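PDB 4G54: general Secretion Pathway Protein from Vibrio vulnificus, which probably binds peptidoglycan through its periplasmic domain as part of the EpsAB fusion protein of the type II secretion system. Local coordinates for residues A[136-139]-A[145-148]; A[152-157]-A[170-175]. All coordinates share one frame; numbering follows the deposited sequence.

Contact 1 (A[136-139]-A[145-148]); sequences ETLR and EAIE
Leu138 meets Ala146 and Ile147 in a small, buried, almost wholly apolar contact where the loop following strand 125-131 passes the first turn of helix 145-158. The loop holds Leu138 in an extended backbone with its CB directed at the helix, and its chain, with CG anti to the carbonyl carbon (chi1 -58°), lies alongside Ile147, the two side chains running past each other in opposite directions. The nearest pair is Leu138 CD2 and Ile147 CD1, 3.9 Å apart; Leu138 CD1 lies 4.0 Å from the same Ile147 CD1, so one methyl of the isoleucine meets both prongs of the leucine. Leu138 CD2 also reaches Ala146 CB at 4.1 Å, and Leu138 CD1 comes within 4.0 Å of Ala146 O, the one polar atom approached. Alanine suits this place because its single methyl lets the leucine come close to the helix, whereas the longer CG1-CD1 branch of Ile147 bridges the distance from a less direct position. Ala242, in a loop near the C-terminal end of the model, touches both Leu138 and Ala146. Between loop and helix themselves the contact rests on shape and buried hydrocarbon, while their backbones hydrogen-bond to Ala191 (from Leu138) and Leu241 (from Ala146).

Contact 2 (A[152-157]-A[170-175]); sequences QLLAKA and AELMQR
Leu154 and Leu172 meet through their CD1 methyls, 4.0 Å apart, at the buried side of the packing between helices 145-158 and 170-182. The segments run in roughly the same direction at 41°, but their axes come no nearer than 11.2 Å, so long side chains must span the gap. Leu172 does so with CG anti to its backbone N (chi1 -165°), which carries its end nearer the other helix than the direction of its CB would suggest; the CB of Leu154 points toward helix 170-182, and the two leucines cross obliquely. Branched hydrocarbon fits this side well: Leu154 also packs on Val176 and Phe179 of helix 170-182, while Leu172 reaches back to Ile147 and Leu150 of helix 145-158.

The other side is polar and partly open to solvent, yet the guanidinium itself lies close to the backbone. Arg175, whose CB points toward helix 145-158, bends at chi3 (58°), which sets Ala155 N at the edge of its guanidinium, in plane and 3.6 Å from NH2 without a hydrogen bond. Arg175 NH2 lies 3.5 Å from Ala155 CA, while Leu154 C sits obliquely to the group at 3.9 Å from NH2. These are packing contacts; the charge is answered by a salt bridge from NH2 to Asp160, just beyond helix 145-158. Arginine thus suits a boundary position, its aliphatic stem spanning the gap and its charged end finding a carboxylate, and the small Ala155 leaves the guanidinium room to approach the helix backbone.

Helix 193-202 packs on helix 145-158 as well, its Leu199 touching Leu153 and Ala157, and the loop residue Pro162 lies against Ala155. The contact is therefore one interface of a compact three-helix unit, consistent with a peptidoglycan-binding domain, into which no strand enters.

Overall arrangement
From the N terminus, the chain first builds the region containing the six-stranded antiparallel sheet; after strand 125-131 it enters the helical region where both contacts lie. Contact 1 closes a short loop of five residues leading into helix 145-158. Contact 2 then closes a longer connection, from the later part of that helix to the start of helix 170-182. The two follow in series, neither nested nor crossed, with centres about 11 Å apart. Helix 145-158 serves both, and Ile147 CG2 packs on Leu172 CD2 at 3.7 Å, joining the two apolar patches. Together they tie the incoming loop and two helices into one core.

Contact 1 (A[136-139]-A[145-148])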
loop_
_atom_site.group_PDB
_atom_site.type_symbol
_atom_site.label_atom_id
_atom_site.label_comp_id
_atom_site.label_asym_id
_atom_site.label_seq_id
_atom_site.Cartn_x
_atom_site.Cartn_y
_atom_site.Cartn_z
ATOM N N GLU A 136 -16.630 -3.890 4.093
ATOM C CA GLU A 136 -17.768 -4.710 4.542
ATOM C C GLU A 136 -17.952 -5.954 3.674
ATOM O O GLU A 136 -17.604 -5.947 2.457
ATOM C CB GLU A 136 -19.067 -3.891 4.444
ATOM C CG GLU A 136 -18.957 -2.758 5.417
ATOM C CD GLU A 136 -20.161 -1.818 5.411
ATOM O OE1 GLU A 136 -21.320 -2.271 5.415
ATOM O OE2 GLU A 136 -19.928 -0.585 5.587
ATOM N N THR A 137 -18.516 -7.012 4.269
ATOM C CA THR A 137 -18.618 -8.224 3.498
ATOM C C THR A 137 -19.538 -8.115 2.308
ATOM O O THR A 137 -20.656 -7.581 2.442
ATOM C CB THR A 137 -19.109 -9.332 4.470
ATOM O OG1 THR A 137 -18.060 -9.498 5.447
ATOM C CG2 THR A 137 -19.361 -10.626 3.758
ATOM N N LEU A 138 -19.022 -8.645 1.181
ATOM C CA LEU A 138 -19.830 -8.674 -0.060
ATOM C C LEU A 138 -20.153 -10.144 -0.407
ATOM O O LEU A 138 -19.264 -11.013 -0.323
ATOM C CB LEU A 138 -19.016 -8.005 -1.183
ATOM C CG LEU A 138 -18.644 -6.523 -0.794
ATOM C CD1 LEU A 138 -17.800 -6.097 -1.926
ATOM C CD2 LEU A 138 -19.847 -5.540 -0.715
ATOM N N ARG A 139 -21.389 -10.431 -0.812
ATOM C CA ARG A 139 -21.785 -11.793 -1.100
ATOM C C ARG A 139 -22.794 -11.805 -2.218
ATOM O O ARG A 139 -23.393 -10.760 -2.580
ATOM C CB ARG A 139 -22.311 -12.507 0.114
ATOM C CG ARG A 139 -23.633 -11.916 0.544
ATOM C CD ARG A 139 -24.249 -12.488 1.838
ATOM N NE ARG A 139 -23.505 -12.054 3.033
ATOM C CZ ARG A 139 -22.805 -12.876 3.812
ATOM N NH1 ARG A 139 -22.621 -14.183 3.476
ATOM N NH2 ARG A 139 -22.202 -12.370 4.899
ATOM N N GLU A 145 -21.946 0.070 -6.301
ATOM C CA GLU A 145 -20.622 0.473 -6.714
ATOM C C GLU A 145 -19.530 -0.394 -6.048
ATOM O O GLU A 145 -18.470 -0.608 -6.650
ATOM C CB GLU A 145 -20.385 1.911 -6.339
ATOM C CG GLU A 145 -19.112 2.485 -6.959
ATOM C CD GLU A 145 -18.807 3.950 -6.524
ATOM O OE1 GLU A 145 -19.647 4.616 -5.836
ATOM O OE2 GLU A 145 -17.715 4.434 -6.914
ATOM N N ALA A 146 -19.769 -0.872 -4.837
ATOM C CA ALA A 146 -18.810 -1.728 -4.186
ATOM C C ALA A 146 -18.549 -2.993 -4.964
ATOM O O ALA A 146 -17.388 -3.505 -4.930
ATOM C CB ALA A 146 -19.297 -2.070 -2.782
ATOM N N ILE A 147 -19.584 -3.502 -5.638
ATOM C CA ILE A 147 -19.410 -4.730 -6.421
ATOM C C ILE A 147 -18.588 -4.405 -7.660
ATOM O O ILE A 147 -17.686 -5.199 -8.021
ATOM C CB ILE A 147 -20.750 -5.310 -6.808
ATOM C CG1 ILE A 147 -21.615 -5.658 -5.587
ATOM C CG2 ILE A 147 -20.517 -6.571 -7.651
ATOM C CD1 ILE A 147 -20.919 -6.330 -4.388
ATOM N N GLU A 148 -18.777 -3.235 -8.263
ATOM C CA GLU A 148 -17.966 -2.878 -9.414
ATOM C C GLU A 148 -16.525 -2.762 -9.023
ATOM O O GLU A 148 -15.591 -3.156 -9.779
ATOM C CB GLU A 148 -18.421 -1.513 -10.012
ATOM C CG GLU A 148 -19.899 -1.471 -10.286
ATOM C CD GLU A 148 -20.416 -0.065 -10.682
ATOM O OE1 GLU A 148 -19.700 0.954 -10.544
ATOM O OE2 GLU A 148 -21.586 -0.019 -11.128
#

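Contact 2 (A[152-157]-A[170-175])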
loop_
_atom_site.group_PDB
_atom_site.type_symbol
_atom_site.label_atom_id
_atom_site.label_comp_id
_atom_site.label_asym_id
_atom_site.label_seq_id
_atom_site.Cartn_x
_atom_site.Cartn_y
_atom_site.Cartn_z
ATOM N N GLN A 152 -13.280 -4.980 -10.353
ATOM C CA GLN A 152 -12.087 -4.414 -10.908
ATOM C C GLN A 152 -10.846 -4.895 -10.157
ATOM O O GLN A 152 -9.801 -5.190 -10.821
ATOM C CB GLN A 152 -12.154 -2.860 -10.825
ATOM C CG GLN A 152 -13.275 -2.375 -11.763
ATOM C CD GLN A 152 -12.929 -2.509 -13.291
ATOM O OE1 GLN A 152 -11.740 -2.537 -13.696
ATOM N NE2 GLN A 152 -14.001 -2.605 -14.154
ATOM N N LEU A 153 -10.916 -4.978 -8.808
ATOM C CA LEU A 153 -9.709 -5.391 -8.032
ATOM C C LEU A 153 -9.401 -6.860 -8.310
ATOM O O LEU A 153 -8.252 -7.267 -8.427
ATOM C CB LEU A 153 -10.046 -5.212 -6.512
ATOM C CG LEU A 153 -10.059 -3.777 -6.086
ATOM C CD1 LEU A 153 -10.587 -3.699 -4.614
ATOM C CD2 LEU A 153 -8.660 -3.172 -6.159
ATOM N N LEU A 154 -10.467 -7.676 -8.448
ATOM C CA LEU A 154 -10.178 -9.135 -8.687
ATOM C C LEU A 154 -9.535 -9.301 -10.033
ATOM O O LEU A 154 -8.598 -10.116 -10.155
ATOM C CB LEU A 154 -11.467 -9.983 -8.722
ATOM C CG LEU A 154 -11.992 -10.265 -7.381
ATOM C CD1 LEU A 154 -13.455 -10.830 -7.529
ATOM C CD2 LEU A 154 -11.049 -11.398 -6.717
ATOM N N ALA A 155 -9.971 -8.571 -11.063
ATOM C CA ALA A 155 -9.325 -8.673 -12.387
ATOM C C ALA A 155 -7.877 -8.219 -12.317
ATOM O O ALA A 155 -6.986 -8.822 -12.923
ATOM C CB ALA A 155 -10.134 -7.848 -13.420
ATOM N N LYS A 156 -7.618 -7.217 -11.470
ATOM C CA LYS A 156 -6.241 -6.762 -11.369
ATOM C C LYS A 156 -5.364 -7.845 -10.665
ATOM O O LYS A 156 -4.172 -8.073 -11.062
ATOM C CB LYS A 156 -6.186 -5.441 -10.548
ATOM C CG LYS A 156 -4.802 -4.806 -10.480
ATOM C CD LYS A 156 -4.556 -3.772 -11.613
ATOM C CE LYS A 156 -4.885 -2.321 -11.181
ATOM N NZ LYS A 156 -3.741 -1.406 -10.764
ATOM N N ALA A 157 -5.854 -8.465 -9.595
ATOM C CA ALA A 157 -5.097 -9.441 -8.899
ATOM C C ALA A 157 -4.875 -10.702 -9.706
ATOM O O ALA A 157 -3.746 -11.249 -9.719
ATOM C CB ALA A 157 -5.794 -9.782 -7.632
ATOM N N ALA A 170 -23.308 -15.245 -10.006
ATOM C CA ALA A 170 -22.692 -16.560 -9.845
ATOM C C ALA A 170 -21.287 -16.554 -10.393
ATOM O O ALA A 170 -20.389 -17.193 -9.805
ATOM C CB ALA A 170 -23.601 -17.650 -10.528
ATOM N N GLU A 171 -21.059 -15.829 -11.485
ATOM C CA GLU A 171 -19.721 -15.852 -12.087
ATOM C C GLU A 171 -18.743 -15.047 -11.228
ATOM O O GLU A 171 -17.585 -15.468 -11.006
ATOM C CB GLU A 171 -19.805 -15.303 -13.500
ATOM C CG GLU A 171 -18.435 -15.478 -14.180
ATOM C CD GLU A 171 -18.392 -15.149 -15.655
ATOM O OE1 GLU A 171 -19.405 -14.563 -16.173
ATOM O OE2 GLU A 171 -17.350 -15.491 -16.308
ATOM N N LEU A 172 -19.200 -13.942 -10.613
ATOM C CA LEU A 172 -18.277 -13.210 -9.717
ATOM C C LEU A 172 -17.930 -14.100 -8.538
ATOM O O LEU A 172 -16.790 -14.050 -8.026
ATOM C CB LEU A 172 -18.925 -11.875 -9.258
ATOM C CG LEU A 172 -17.868 -10.909 -8.627
ATOM C CD1 LEU A 172 -16.788 -10.415 -9.627
ATOM C CD2 LEU A 172 -18.582 -9.678 -8.059
ATOM N N MET A 173 -18.930 -14.850 -8.041
ATOM C CA MET A 173 -18.670 -15.771 -6.922
ATOM C C MET A 173 -17.548 -16.798 -7.307
ATOM O O MET A 173 -16.652 -17.058 -6.459
ATOM C CB MET A 173 -19.979 -16.482 -6.514
ATOM C CG MET A 173 -19.776 -17.237 -5.231
ATOM S SD MET A 173 -21.441 -17.867 -4.701
ATOM C CE MET A 173 -20.866 -18.850 -3.282
ATOM N N GLN A 174 -17.606 -17.339 -8.530
ATOM C CA GLN A 174 -16.549 -18.296 -8.973
ATOM C C GLN A 174 -15.217 -17.557 -9.006
ATOM O O GLN A 174 -14.180 -18.180 -8.731
ATOM C CB GLN A 174 -16.946 -18.822 -10.373
ATOM C CG GLN A 174 -18.163 -19.705 -10.233
ATOM C CD GLN A 174 -17.866 -21.106 -10.710
ATOM O OE1 GLN A 174 -17.512 -22.009 -9.936
ATOM N NE2 GLN A 174 -17.903 -21.265 -12.026
ATOM N N ARG A 175 -15.206 -16.272 -9.325
ATOM C CA ARG A 175 -13.914 -15.523 -9.369
ATOM C C ARG A 175 -13.373 -15.226 -7.986
ATOM O O ARG A 175 -12.183 -15.336 -7.756
ATOM C CB ARG A 175 -14.060 -14.188 -10.135
ATOM C CG ARG A 175 -14.284 -14.563 -11.643
ATOM C CD ARG A 175 -14.559 -13.275 -12.498
ATOM N NE ARG A 175 -13.454 -12.292 -12.419
ATOM C CZ ARG A 175 -12.225 -12.481 -12.922
ATOM N NH1 ARG A 175 -11.839 -13.590 -13.587
ATOM N NH2 ARG A 175 -11.339 -11.474 -12.731
#